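Local structure of GAF domain/HD domain protein (Geobacter sulfurreducens, 3EEA) at residues Ala150-Val153 and Val154-Gln158; Arg144-Val147 and Ser148-Ala151. The protein is of unknown function; this chain is its GAF domain, a probable sensory module, and the whole protein, with an HD domain, may have phosphatase activity. One frame throughout, in Å; residues are numbered along the deposited sequence.

Interaction 1 of 2, residues Ala150-Val153 and Val154-Gln158; sequences AALV and VSHMQ
Backbone N-H groups of Val154, Ser155, His156 and Met157 bond in turn to the carbonyls of Ala150, Ala151, Leu152 and Val153, the i to i+4 pattern of an alpha helix, here the last turns of helix 137-158, the C-terminal helix of the GAF domain. The bond from Val154 N to Ala150 O (2.9 Å) is close to straight. Leu152 O takes two donors: His156 N at 3.0 Å and the hydroxyl Ser155 OG at 2.9 Å, both from the same face of its carbonyl plane. Ser155 can do this because chi1 of 83° sets OG between its own N and carbonyl carbon, where it folds back onto the preceding turn. A serine suits this partly exposed place, being small enough to pack on Val116 of strand 107-116 while its hydroxyl is paired with Leu152 O. The same Leu152 oxygen sits over one face of the His156 ring, 3.5 Å above its plane and displaced toward the rim. Leu152 and His156 leave the helix alongside each other, and CD1 of the leucine touches NE2 of the imidazole at 3.7 Å. The ring nitrogens face the second subunit: His156 ND1 is hydrogen-bonded to ND1 of His156 of that subunit, the two rings meeting nearly parallel, and NE2 makes a weak hydrogen bond to its Asp161 OD1. Small and branched residues fill the sides turned into the fold, with Ala151 on strand 107-116 and Val154 against Val14 and Val17 of helix 14-28. Met157 stretches out past CG beside Val153 and reaches back one turn, so that its terminal methyl CE rests 3.7 Å from Val153 CG1.

Interaction 2 of 2, residues Arg144-Val147 and Ser148-Ala151; sequences RDLV and SHAA
With chi1 of -64°, Ser148 holds OG beside its own backbone N and opposite its carbonyl carbon, which turns the hydroxyl back onto Arg144 O. His149, with chi1 of -58°, likewise swings its imidazole back along the helix, over the carbonyl of Asp145. Arg144 O therefore receives both the backbone N of Ser148, at 2.9 Å, and Ser148 OG, at 2.8 Å, which arrive from opposite faces of the carbonyl plane. This side-chain-to-backbone bond lets a serine sit within a helix with its hydroxyl paired inside the same turn. In the His149 ring the contact is with a face: Asp145 O stands 3.1 Å above the plane, over the ring centre, while also accepting the backbone N-H of His149 at 2.9 Å. The ring nitrogens are badly angled for bonding to that oxygen. Leu146 crosses the histidine obliquely, bringing CD2 to 4.0 Å from ND1, and its aliphatic branches suit the apolar side that packs on Leu21, Leu24 and Leu28 of helix 14-28. Val147 turns instead to Val112 and Met114, so this part of helix 137-158 packs on both helix 14-28 and strand 107-116. At the dimer interface His149 meets His149 of the second subunit, the ring planes inclined at about 45°. Asp145 OD1 lies 5.2 Å from His149 NE2, too far for contact; the carboxylate and the carbonyl over the ring might still ease a positive charge on this buried imidazole, but a charge on the facing His149 of the second subunit would oppose it, leaving the net effect uncertain.

Interactions 1 and 2 are successive parts of helix 137-158, their centres about 10 Å apart. Of the residues they share, Ala150 meets Leu21 of helix 14-28 and Ala151 meets Met114 and Val116 of strand 107-116, small side chains consistent with close approach. Both contacts are largely buried, and in both a histidine meets its counterpart ring to ring: the His156 pair is nearly parallel and hydrogen-bonded, the His149 pair inclined. The serines differ too, Ser155 OG bonding a carbonyl three residues back and Ser148 OG one four back that its own N also uses. Arg144 and Asp145 give interaction 2 a basic and an acidic side chain at its edge.

Interaction 1 of 2, residues Ala150-Val153 and Val154-Gln158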
ATOM      1  N   ALA A 150       5.366   4.402  -2.616  1.00 13.22           N
ATOM      2  CA  ALA A 150       4.909   5.458  -3.493  1.00 13.55           C
ATOM      3  C   ALA A 150       6.074   6.253  -4.010  1.00 12.93           C
ATOM      4  O   ALA A 150       6.105   6.609  -5.224  1.00 13.50           O
ATOM      5  CB  ALA A 150       3.853   6.416  -2.761  1.00 13.04           C
ATOM      6  N   ALA A 151       7.076   6.529  -3.158  1.00 12.84           N
ATOM      7  CA  ALA A 151       8.238   7.275  -3.571  1.00 12.25           C
ATOM      8  C   ALA A 151       8.993   6.577  -4.699  1.00 12.95           C
ATOM      9  O   ALA A 151       9.428   7.234  -5.657  1.00 13.85           O
ATOM     10  CB  ALA A 151       9.210   7.550  -2.356  1.00 11.50           C
ATOM     11  N   LEU A 152       9.142   5.261  -4.618  1.00 12.04           N
ATOM     12  CA  LEU A 152       9.871   4.513  -5.631  1.00 13.73           C
ATOM     13  C   LEU A 152       9.156   4.576  -7.000  1.00 13.20           C
ATOM     14  O   LEU A 152       9.769   4.815  -8.087  1.00 12.85           O
ATOM     15  CB  LEU A 152       9.982   3.071  -5.161  1.00 15.24           C
ATOM     16  CG  LEU A 152      10.596   2.054  -6.068  1.00 21.39           C
ATOM     17  CD1 LEU A 152      12.008   2.514  -6.462  1.00 26.13           C
ATOM     18  CD2 LEU A 152      10.642   0.718  -5.184  1.00 25.58           C
ATOM     19  N   VAL A 153       7.849   4.411  -6.934  1.00 12.19           N
ATOM     20  CA  VAL A 153       6.995   4.506  -8.119  1.00 11.95           C
ATOM     21  C   VAL A 153       7.105   5.895  -8.754  1.00 12.57           C
ATOM     22  O   VAL A 153       7.299   6.005  -9.991  1.00 12.93           O
ATOM     23  CB  VAL A 153       5.512   4.192  -7.810  1.00 11.72           C
ATOM     24  CG1 VAL A 153       4.634   4.446  -9.087  1.00 10.56           C
ATOM     25  CG2 VAL A 153       5.325   2.685  -7.396  1.00 14.41           C
ATOM     26  N   VAL A 154       6.934   6.924  -7.937  1.00 12.31           N
ATOM     27  CA  VAL A 154       6.971   8.343  -8.398  1.00 14.85           C
ATOM     28  C   VAL A 154       8.326   8.639  -9.004  1.00 15.57           C
ATOM     29  O   VAL A 154       8.419   9.238 -10.083  1.00 16.71           O
ATOM     30  CB  VAL A 154       6.621   9.356  -7.274  1.00 15.61           C
ATOM     31  CG1 VAL A 154       6.924  10.835  -7.754  1.00 18.28           C
ATOM     32  CG2 VAL A 154       5.112   9.221  -6.921  1.00 15.21           C
ATOM     33  N   SER A 155       9.384   8.125  -8.383  1.00 16.49           N
ATOM     34  CA  SER A 155      10.725   8.379  -8.898  1.00 17.90           C
ATOM     35  C   SER A 155      10.896   7.749 -10.283  1.00 18.11           C
ATOM     36  O   SER A 155      11.376   8.425 -11.203  1.00 18.44           O
ATOM     37  CB  SER A 155      11.794   7.952  -7.923  1.00 17.33           C
ATOM     38  OG  SER A 155      12.040   6.579  -8.039  1.00 22.94           O
ATOM     39  N   HIS A 156      10.428   6.509 -10.483  1.00 17.99           N
ATOM     40  CA  HIS A 156      10.418   5.894 -11.832  1.00 17.94           C
ATOM     41  C   HIS A 156       9.671   6.777 -12.845  1.00 18.69           C
ATOM     42  O   HIS A 156      10.140   6.963 -13.998  1.00 21.59           O
ATOM     43  CB  HIS A 156       9.817   4.481 -11.869  1.00 17.32           C
ATOM     44  CG  HIS A 156      10.617   3.441 -11.164  1.00 19.32           C
ATOM     45  ND1 HIS A 156      10.059   2.269 -10.697  1.00 21.34           N
ATOM     46  CD2 HIS A 156      11.924   3.405 -10.806  1.00 20.41           C
ATOM     47  CE1 HIS A 156      10.993   1.549 -10.095  1.00 24.36           C
ATOM     48  NE2 HIS A 156      12.134   2.218 -10.145  1.00 21.55           N
ATOM     49  N   MET A 157       8.520   7.311 -12.444  1.00 17.59           N
ATOM     50  CA  MET A 157       7.708   8.176 -13.324  1.00 18.63           C
ATOM     51  C   MET A 157       8.375   9.549 -13.644  1.00 20.64           C
ATOM     52  O   MET A 157       8.272  10.043 -14.770  1.00 19.30           O
ATOM     53  CB  MET A 157       6.356   8.437 -12.688  1.00 16.89           C
ATOM     54  CG  MET A 157       5.480   7.208 -12.502  1.00 17.27           C
ATOM     55  SD  MET A 157       3.798   7.498 -11.815  1.00 10.06           S
ATOM     56  CE  MET A 157       3.008   5.893 -12.120  1.00 18.93           C
ATOM     57  N   GLN A 158       8.946  10.173 -12.623  1.00 23.30           N
ATOM     58  CA  GLN A 158       9.560  11.523 -12.738  1.00 26.09           C
ATOM     59  C   GLN A 158      10.861  11.482 -13.559  1.00 27.93           C
ATOM     60  O   GLN A 158      11.305  12.528 -14.098  1.00 29.66           O
ATOM     61  CB  GLN A 158       9.784  12.151 -11.352  1.00 26.34           C
ATOM     62  CG  GLN A 158       8.470  12.634 -10.683  1.00 28.44           C
ATOM     63  CD  GLN A 158       8.631  13.312  -9.299  1.00 31.76           C
ATOM     64  OE1 GLN A 158       9.586  13.066  -8.578  1.00 32.34           O
ATOM     65  NE2 GLN A 158       7.626  14.123  -8.913  1.00 35.05           N
TER

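Interaction 2 of 2, residues Arg144-Val147 and Ser148-Ala151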
ATOM      1  N   ARG A 144       5.574   4.703   6.926  1.00 13.15           N
ATOM      2  CA  ARG A 144       6.882   4.752   6.284  1.00 13.50           C
ATOM      3  C   ARG A 144       6.994   3.755   5.107  1.00 13.67           C
ATOM      4  O   ARG A 144       7.546   4.068   4.027  1.00 14.60           O
ATOM      5  CB  ARG A 144       7.982   4.468   7.341  1.00 13.88           C
ATOM      6  CG  ARG A 144       8.136   5.627   8.251  1.00 15.21           C
ATOM      7  CD  ARG A 144       9.117   5.338   9.408  1.00 15.67           C
ATOM      8  NE  ARG A 144      10.421   5.004   8.847  1.00 17.70           N
ATOM      9  CZ  ARG A 144      11.459   4.575   9.571  1.00 17.16           C
ATOM     10  NH1 ARG A 144      11.341   4.357  10.867  1.00 18.68           N
ATOM     11  NH2 ARG A 144      12.590   4.350   8.957  1.00 18.65           N
ATOM     12  N   ASP A 145       6.459   2.558   5.309  1.00 13.55           N
ATOM     13  CA  ASP A 145       6.457   1.537   4.249  1.00 15.20           C
ATOM     14  C   ASP A 145       5.708   2.008   3.011  1.00 14.80           C
ATOM     15  O   ASP A 145       6.242   1.966   1.871  1.00 14.61           O
ATOM     16  CB  ASP A 145       5.840   0.258   4.780  1.00 15.55           C
ATOM     17  CG  ASP A 145       6.790  -0.541   5.667  1.00 24.04           C
ATOM     18  OD1 ASP A 145       8.007  -0.440   5.494  1.00 31.94           O
ATOM     19  OD2 ASP A 145       6.272  -1.372   6.466  1.00 31.00           O
ATOM     20  N   LEU A 146       4.467   2.476   3.234  1.00 14.13           N
ATOM     21  CA  LEU A 146       3.567   2.844   2.111  1.00 14.50           C
ATOM     22  C   LEU A 146       4.122   4.071   1.351  1.00 13.32           C
ATOM     23  O   LEU A 146       4.181   4.094   0.134  1.00 13.33           O
ATOM     24  CB  LEU A 146       2.163   3.102   2.614  1.00 15.54           C
ATOM     25  CG  LEU A 146       1.409   1.832   3.017  1.00 19.17           C
ATOM     26  CD1 LEU A 146      -0.048   2.142   3.350  1.00 21.35           C
ATOM     27  CD2 LEU A 146       1.470   0.760   1.972  1.00 26.20           C
ATOM     28  N   VAL A 147       4.655   5.035   2.084  1.00 12.37           N
ATOM     29  CA  VAL A 147       5.262   6.210   1.497  1.00 13.16           C
ATOM     30  C   VAL A 147       6.496   5.808   0.716  1.00 13.13           C
ATOM     31  O   VAL A 147       6.752   6.334  -0.343  1.00 13.11           O
ATOM     32  CB  VAL A 147       5.590   7.294   2.557  1.00 13.08           C
ATOM     33  CG1 VAL A 147       6.470   8.472   1.996  1.00 14.64           C
ATOM     34  CG2 VAL A 147       4.297   7.796   3.179  1.00 15.53           C
ATOM     35  N   SER A 148       7.273   4.849   1.218  1.00 13.20           N
ATOM     36  CA  SER A 148       8.454   4.423   0.515  1.00 13.13           C
ATOM     37  C   SER A 148       8.113   3.724  -0.759  1.00 11.54           C
ATOM     38  O   SER A 148       8.820   3.880  -1.753  1.00 13.40           O
ATOM     39  CB  SER A 148       9.347   3.554   1.371  1.00 15.27           C
ATOM     40  OG  SER A 148       9.787   4.352   2.446  1.00 24.17           O
ATOM     41  N   HIS A 149       7.016   2.939  -0.758  1.00 12.30           N
ATOM     42  CA  HIS A 149       6.542   2.357  -1.980  1.00 12.81           C
ATOM     43  C   HIS A 149       6.149   3.393  -3.041  1.00 12.96           C
ATOM     44  O   HIS A 149       6.506   3.255  -4.234  1.00 13.24           O
ATOM     45  CB  HIS A 149       5.357   1.437  -1.719  1.00 13.08           C
ATOM     46  CG  HIS A 149       5.646   0.328  -0.781  1.00 15.09           C
ATOM     47  ND1 HIS A 149       4.640  -0.378  -0.150  1.00 15.83           N
ATOM     48  CD2 HIS A 149       6.814  -0.162  -0.308  1.00 15.96           C
ATOM     49  CE1 HIS A 149       5.186  -1.255   0.670  1.00 17.94           C
ATOM     50  NE2 HIS A 149       6.497  -1.158   0.587  1.00 16.23           N
ATOM     51  N   ALA A 150       5.366   4.402  -2.616  1.00 13.22           N
ATOM     52  CA  ALA A 150       4.909   5.458  -3.493  1.00 13.55           C
ATOM     53  C   ALA A 150       6.074   6.253  -4.010  1.00 12.93           C
ATOM     54  O   ALA A 150       6.105   6.609  -5.224  1.00 13.50           O
ATOM     55  CB  ALA A 150       3.853   6.416  -2.761  1.00 13.04           C
ATOM     56  N   ALA A 151       7.076   6.529  -3.158  1.00 12.84           N
ATOM     57  CA  ALA A 151       8.238   7.275  -3.571  1.00 12.25           C
ATOM     58  C   ALA A 151       8.993   6.577  -4.699  1.00 12.95           C
ATOM     59  O   ALA A 151       9.428   7.234  -5.657  1.00 13.85           O
ATOM     60  CB  ALA A 151       9.210   7.550  -2.356  1.00 11.50           C
TER